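Local coordinates for protein putative acetyltransferase Ta0821 (Thermoplasma acidophilum DSM 1728, PDB 3C26) that is a putative GNAT-family acetyltransferase that probably transfers an acyl group, such as acetyl from acetyl-CoA, to an acceptor substrate, at residues I53-Y63 and V72-L80. Sequence-based numbering, arbitrary orientation.
With EDO (1,2-ethanediol), chain E.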
ATOM      1  N   ILE A  53     -16.932  -3.666  18.503  1.00 23.13           N
ATOM      2  CA  ILE A  53     -17.074  -5.129  18.617  1.00 23.68           C
ATOM      3  C   ILE A  53     -17.707  -5.556  19.940  1.00 23.13           C
ATOM      4  O   ILE A  53     -18.426  -6.540  19.971  1.00 23.23           O
ATOM      5  CB  ILE A  53     -15.723  -5.889  18.365  1.00 23.57           C
ATOM      6  CG1 ILE A  53     -15.997  -7.412  18.191  1.00 26.44           C
ATOM      7  CG2 ILE A  53     -14.727  -5.566  19.473  1.00 26.37           C
ATOM      8  CD1 ILE A  53     -14.860  -8.247  17.500  1.00 25.08           C
ATOM      9  N   GLU A  54     -17.401  -4.842  21.024  1.00 22.50           N
ATOM     10  CA  GLU A  54     -17.972  -5.168  22.347  1.00 22.32           C
ATOM     11  C   GLU A  54     -19.482  -4.961  22.325  1.00 22.38           C
ATOM     12  O   GLU A  54     -20.259  -5.841  22.792  1.00 21.61           O
ATOM     13  CB  GLU A  54     -17.302  -4.393  23.491  1.00 23.02           C
ATOM     14  CG  GLU A  54     -17.855  -4.859  24.832  1.00 25.40           C
ATOM     15  CD  GLU A  54     -17.130  -4.276  26.022  1.00 29.22           C
ATOM     16  OE1 GLU A  54     -16.261  -3.411  25.845  1.00 32.20           O
ATOM     17  OE2 GLU A  54     -17.431  -4.709  27.149  1.00 32.86           O
ATOM     18  N   ARG A  55     -19.888  -3.853  21.690  1.00 22.09           N
ATOM     19  CA  ARG A  55     -21.314  -3.500  21.507  1.00 23.70           C
ATOM     20  C   ARG A  55     -22.044  -4.577  20.717  1.00 23.46           C
ATOM     21  O   ARG A  55     -23.127  -5.047  21.078  1.00 23.05           O
ATOM     22  CB  ARG A  55     -21.497  -2.123  20.841  1.00 25.07           C
ATOM     23  CG  ARG A  55     -21.493  -0.978  21.851  1.00 32.56           C
ATOM     24  CD  ARG A  55     -21.511   0.432  21.260  1.00 37.89           C
ATOM     25  NE  ARG A  55     -20.197   0.906  20.784  1.00 40.34           N
ATOM     26  CZ  ARG A  55     -20.032   2.030  20.095  1.00 44.22           C
ATOM     27  NH1 ARG A  55     -21.088   2.776  19.784  1.00 46.50           N
ATOM     28  NH2 ARG A  55     -18.827   2.404  19.685  1.00 46.47           N
ATOM     29  N   TRP A  56     -21.405  -4.996  19.640  1.00 23.04           N
ATOM     30  CA  TRP A  56     -21.950  -6.040  18.798  1.00 23.24           C
ATOM     31  C   TRP A  56     -22.197  -7.315  19.545  1.00 23.94           C
ATOM     32  O   TRP A  56     -23.225  -7.924  19.367  1.00 23.72           O
ATOM     33  CB  TRP A  56     -20.992  -6.377  17.643  1.00 23.45           C
ATOM     34  CG  TRP A  56     -20.934  -5.323  16.540  1.00 21.69           C
ATOM     35  CD1 TRP A  56     -21.850  -4.341  16.302  1.00 23.52           C
ATOM     36  CD2 TRP A  56     -19.986  -5.245  15.477  1.00 21.67           C
ATOM     37  NE1 TRP A  56     -21.518  -3.647  15.177  1.00 23.01           N
ATOM     38  CE2 TRP A  56     -20.365  -4.173  14.656  1.00 20.43           C
ATOM     39  CE3 TRP A  56     -18.840  -5.980  15.139  1.00 24.54           C
ATOM     40  CZ2 TRP A  56     -19.646  -3.818  13.513  1.00 21.21           C
ATOM     41  CZ3 TRP A  56     -18.125  -5.604  14.000  1.00 19.72           C
ATOM     42  CH2 TRP A  56     -18.540  -4.564  13.201  1.00 18.85           C
ATOM     43  N   VAL A  57     -21.181  -7.743  20.301  1.00 24.33           N
ATOM     44  CA  VAL A  57     -21.244  -8.986  21.100  1.00 24.99           C
ATOM     45  C   VAL A  57     -22.416  -8.911  22.053  1.00 25.56           C
ATOM     46  O   VAL A  57     -23.193  -9.847  22.202  1.00 24.26           O
ATOM     47  CB  VAL A  57     -19.910  -9.304  21.897  1.00 25.42           C
ATOM     48  CG1 VAL A  57     -20.100 -10.523  22.789  1.00 23.76           C
ATOM     49  CG2 VAL A  57     -18.721  -9.494  20.924  1.00 23.83           C
ATOM     50  N   ASN A  58     -22.550  -7.755  22.676  1.00 27.06           N
ATOM     51  CA  ASN A  58     -23.637  -7.509  23.638  1.00 26.92           C
ATOM     52  C   ASN A  58     -25.021  -7.459  22.991  1.00 27.91           C
ATOM     53  O   ASN A  58     -26.016  -7.763  23.634  1.00 26.59           O
ATOM     54  CB  ASN A  58     -23.371  -6.233  24.437  1.00 27.13           C
ATOM     55  CG  ASN A  58     -22.363  -6.453  25.552  1.00 27.40           C
ATOM     56  OD1 ASN A  58     -22.391  -7.483  26.200  1.00 30.08           O
ATOM     57  ND2 ASN A  58     -21.537  -5.456  25.831  1.00 30.19           N
ATOM     58  N   ASP A  59     -25.058  -7.107  21.707  1.00 28.90           N
ATOM     59  CA  ASP A  59     -26.338  -6.988  20.962  1.00 29.79           C
ATOM     60  C   ASP A  59     -26.747  -8.336  20.375  1.00 29.17           C
ATOM     61  O   ASP A  59     -27.805  -8.475  19.792  1.00 29.16           O
ATOM     62  CB  ASP A  59     -26.246  -6.024  19.774  1.00 31.14           C
ATOM     63  CG  ASP A  59     -26.047  -4.570  20.177  1.00 36.19           C
ATOM     64  OD1 ASP A  59     -26.194  -4.216  21.377  1.00 40.92           O
ATOM     65  OD2 ASP A  59     -25.736  -3.771  19.242  1.00 41.25           O
ATOM     66  N   GLY A  60     -25.855  -9.307  20.465  1.00 27.64           N
ATOM     67  CA  GLY A  60     -26.119 -10.641  19.894  1.00 27.13           C
ATOM     68  C   GLY A  60     -25.846 -10.815  18.410  1.00 25.99           C
ATOM     69  O   GLY A  60     -26.383 -11.714  17.795  1.00 26.62           O
ATOM     70  N   SER A  61     -25.001  -9.967  17.828  1.00 24.32           N
ATOM     71  CA  SER A  61     -24.770 -10.003  16.385  1.00 24.06           C
ATOM     72  C   SER A  61     -23.453 -10.653  16.068  1.00 23.39           C
ATOM     73  O   SER A  61     -23.061 -10.780  14.897  1.00 23.82           O
ATOM     74  CB  SER A  61     -24.850  -8.597  15.768  1.00 23.89           C
ATOM     75  OG  SER A  61     -23.907  -7.745  16.353  1.00 24.86           O
ATOM     76  N   VAL A  62     -22.771 -11.084  17.122  1.00 23.04           N
ATOM     77  CA  VAL A  62     -21.469 -11.746  16.950  1.00 22.65           C
ATOM     78  C   VAL A  62     -21.589 -13.263  17.175  1.00 22.48           C
ATOM     79  O   VAL A  62     -22.173 -13.748  18.112  1.00 21.57           O
ATOM     80  CB  VAL A  62     -20.347 -11.125  17.794  1.00 21.90           C
ATOM     81  CG1 VAL A  62     -19.048 -11.842  17.533  1.00 21.25           C
ATOM     82  CG2 VAL A  62     -20.199  -9.658  17.486  1.00 21.75           C
ATOM     83  N   TYR A  63     -21.085 -13.996  16.206  1.00 23.75           N
ATOM     84  CA  TYR A  63     -21.049 -15.457  16.260  1.00 23.33           C
ATOM     85  C   TYR A  63     -19.602 -15.891  16.322  1.00 22.86           C
ATOM     86  O   TYR A  63     -18.685 -15.191  15.848  1.00 21.15           O
ATOM     87  CB  TYR A  63     -21.786 -16.073  15.064  1.00 24.20           C
ATOM     88  CG  TYR A  63     -23.282 -15.994  15.259  1.00 26.03           C
ATOM     89  CD1 TYR A  63     -23.961 -14.797  15.095  1.00 30.14           C
ATOM     90  CD2 TYR A  63     -24.000 -17.091  15.646  1.00 26.81           C
ATOM     91  CE1 TYR A  63     -25.322 -14.713  15.337  1.00 30.68           C
ATOM     92  CE2 TYR A  63     -25.345 -17.010  15.886  1.00 30.61           C
ATOM     93  CZ  TYR A  63     -25.998 -15.835  15.726  1.00 31.44           C
ATOM     94  OH  TYR A  63     -27.353 -15.802  15.972  1.00 36.98           O
ATOM     95  N   VAL A  72     -12.697 -19.087  19.498  1.00 22.17           N
ATOM     96  CA  VAL A  72     -11.411 -18.982  18.772  1.00 22.38           C
ATOM     97  C   VAL A  72     -11.463 -18.052  17.520  1.00 22.10           C
ATOM     98  O   VAL A  72     -10.438 -17.639  16.967  1.00 21.26           O
ATOM     99  CB  VAL A  72     -10.798 -20.406  18.425  1.00 21.82           C
ATOM    100  CG1 VAL A  72     -10.560 -21.252  19.720  1.00 20.15           C
ATOM    101  CG2 VAL A  72     -11.667 -21.155  17.401  1.00 22.12           C
ATOM    102  N   ALA A  73     -12.677 -17.708  17.118  1.00 21.88           N
ATOM    103  CA  ALA A  73     -12.913 -16.837  15.939  1.00 21.07           C
ATOM    104  C   ALA A  73     -14.253 -16.130  16.071  1.00 21.99           C
ATOM    105  O   ALA A  73     -15.209 -16.628  16.735  1.00 23.11           O
ATOM    106  CB  ALA A  73     -12.894 -17.633  14.646  1.00 20.91           C
ATOM    107  N   THR A  74     -14.324 -14.961  15.451  1.00 20.93           N
ATOM    108  CA  THR A  74     -15.579 -14.208  15.418  1.00 20.22           C
ATOM    109  C   THR A  74     -15.977 -13.886  14.008  1.00 20.69           C
ATOM    110  O   THR A  74     -15.144 -13.813  13.088  1.00 20.88           O
ATOM    111  CB  THR A  74     -15.459 -12.839  16.174  1.00 20.64           C
ATOM    112  OG1 THR A  74     -14.460 -12.000  15.538  1.00 19.80           O
ATOM    113  CG2 THR A  74     -15.098 -13.033  17.641  1.00 18.36           C
ATOM    114  N   ILE A  75     -17.281 -13.716  13.846  1.00 20.53           N
ATOM    115  CA  ILE A  75     -17.841 -13.083  12.665  1.00 20.91           C
ATOM    116  C   ILE A  75     -19.044 -12.237  13.120  1.00 21.68           C
ATOM    117  O   ILE A  75     -19.853 -12.699  13.933  1.00 20.93           O
ATOM    118  CB  ILE A  75     -18.284 -14.095  11.549  1.00 21.34           C
ATOM    119  CG1 ILE A  75     -18.730 -13.370  10.292  1.00 23.20           C
ATOM    120  CG2 ILE A  75     -19.499 -14.920  11.995  1.00 17.78           C
ATOM    121  CD1 ILE A  75     -17.662 -12.967   9.405  1.00 26.95           C
ATOM    122  N   HIS A  76     -19.132 -11.005  12.594  1.00 22.56           N
ATOM    123  CA  HIS A  76     -20.302 -10.135  12.814  1.00 23.97           C
ATOM    124  C   HIS A  76     -21.276 -10.240  11.627  1.00 24.33           C
ATOM    125  O   HIS A  76     -20.863 -10.310  10.488  1.00 24.55           O
ATOM    126  CB  HIS A  76     -19.865  -8.673  13.011  1.00 23.41           C
ATOM    127  CG  HIS A  76     -21.006  -7.702  13.165  1.00 24.12           C
ATOM    128  ND1 HIS A  76     -21.216  -6.641  12.299  1.00 21.93           N
ATOM    129  CD2 HIS A  76     -21.994  -7.635  14.092  1.00 18.44           C
ATOM    130  CE1 HIS A  76     -22.300  -5.982  12.682  1.00 22.00           C
ATOM    131  NE2 HIS A  76     -22.781  -6.558  13.772  1.00 18.86           N
HETATM  132  N   MSE A  77     -22.574 -10.270  11.922  1.00 24.43           N
HETATM  133  CA  MSE A  77     -23.608 -10.246  10.890  1.00 25.36           C
HETATM  134  C   MSE A  77     -24.666  -9.174  11.208  1.00 25.50           C
HETATM  135  O   MSE A  77     -25.105  -9.001  12.339  1.00 25.91           O
HETATM  136  CB  MSE A  77     -24.378 -11.566  10.822  1.00 25.64           C
HETATM  137  CG  MSE A  77     -23.582 -12.790  10.777  1.00 29.83           C
HETATM  138 SE   MSE A  77     -24.787 -14.318  11.169  0.75 30.76          SE
HETATM  139  CE  MSE A  77     -23.312 -15.450  11.700  1.00 34.00           C
ATOM    140  N   GLU A  78     -25.101  -8.473  10.187  1.00 25.62           N
ATOM    141  CA  GLU A  78     -26.114  -7.478  10.400  1.00 25.28           C
ATOM    142  C   GLU A  78     -27.027  -7.339   9.209  1.00 25.51           C
ATOM    143  O   GLU A  78     -26.582  -7.006   8.114  1.00 23.87           O
ATOM    144  CB  GLU A  78     -25.490  -6.121  10.761  1.00 25.31           C
ATOM    145  CG  GLU A  78     -26.571  -5.093  10.969  1.00 26.48           C
ATOM    146  CD  GLU A  78     -26.105  -3.844  11.643  1.00 28.82           C
ATOM    147  OE1 GLU A  78     -25.179  -3.919  12.455  1.00 32.58           O
ATOM    148  OE2 GLU A  78     -26.688  -2.780  11.345  1.00 32.71           O
ATOM    149  N   LYS A  79     -28.315  -7.586   9.463  1.00 24.80           N
ATOM    150  CA  LYS A  79     -29.344  -7.506   8.424  1.00 26.40           C
ATOM    151  C   LYS A  79     -29.565  -6.037   8.113  1.00 26.19           C
ATOM    152  O   LYS A  79     -29.684  -5.211   9.007  1.00 25.99           O
ATOM    153  CB  LYS A  79     -30.635  -8.199   8.858  1.00 26.38           C
ATOM    154  CG  LYS A  79     -31.676  -8.310   7.757  1.00 29.52           C
ATOM    155  CD  LYS A  79     -32.734  -9.273   8.118  1.00 34.21           C
ATOM    156  CE  LYS A  79     -32.617 -10.562   7.308  1.00 37.53           C
ATOM    157  NZ  LYS A  79     -33.680 -11.587   7.719  1.00 38.86           N
ATOM    158  N   LEU A  80     -29.577  -5.730   6.829  1.00 25.89           N
ATOM    159  CA  LEU A  80     -29.688  -4.362   6.336  1.00 25.33           C
ATOM    160  C   LEU A  80     -31.117  -4.108   5.877  1.00 26.24           C
ATOM    161  O   LEU A  80     -31.907  -5.019   5.809  1.00 26.35           O
ATOM    162  CB  LEU A  80     -28.705  -4.125   5.204  1.00 25.66           C
ATOM    163  CG  LEU A  80     -27.234  -4.528   5.480  1.00 24.01           C
ATOM    164  CD1 LEU A  80     -26.365  -4.130   4.327  1.00 22.12           C
ATOM    165  CD2 LEU A  80     -26.771  -3.912   6.823  1.00 16.54           C
TER
HETATM  166  C1  EDO E 269     -20.779  -4.638   9.047  1.00 33.03           C
HETATM  167  O1  EDO E 269     -21.453  -4.158  10.201  1.00 32.32           O
HETATM  168  C2  EDO E 269     -19.459  -5.222   9.470  1.00 34.27           C
HETATM  169  O2  EDO E 269     -19.664  -6.319  10.328  1.00 30.93           O
HETATM  170  O   HOH W   1     -23.242  -1.895  12.963  1.00 32.26           O
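H76 and W56 lie flat on one another: the imidazole rests under the six-membered ring of the indole, centroids 3.5 Å apart and planes only 2° from parallel, a face-to-face stack. From H76 CB outward, each atom has its partner: CB already packs against W56 CE3 at 3.6 Å; CG stands anti to the backbone N (chi1 177°), which carries the ring beneath the last turn of the helix. CG then sits under W56 CE3, CD2 under W56 CD2, and CE1 reaches W56 CE2 at 3.3 Å. At the rim, ND1 shares a hydrogen bond with O2 of a 1,2-ethanediol, probably from the crystallisation liquor, while NE2 lies 3.1 Å from S61 OG near the ring plane. S61 N and G60 N donate to W56 O and V57 O, the Schellman motif that ends the helix at G60; S61 OG adds a second bond to W56 O from the same face of its plane. Backbone bonds join the strands: Y63 and I75 exchange N-H and C=O, and M77 N donates to S61 O. On the sheet face holding Y63 and I75, the selenomethionine M77 brings CE to within 3.5 Å of Y63 CD1, with SE 4.6 Å from the ring centroid, an oblique Met-aromatic contact. Strands 62-67 and 70-79 thus form an antiparallel hairpin between strands 7-10 and 85-92 of the GNAT domain. Helix 45-58 packs over the face bearing H76, where I53 also meets I19 of helix 16-19; beyond the other face, F112 of helix 101-113 touches both Y63 and M77.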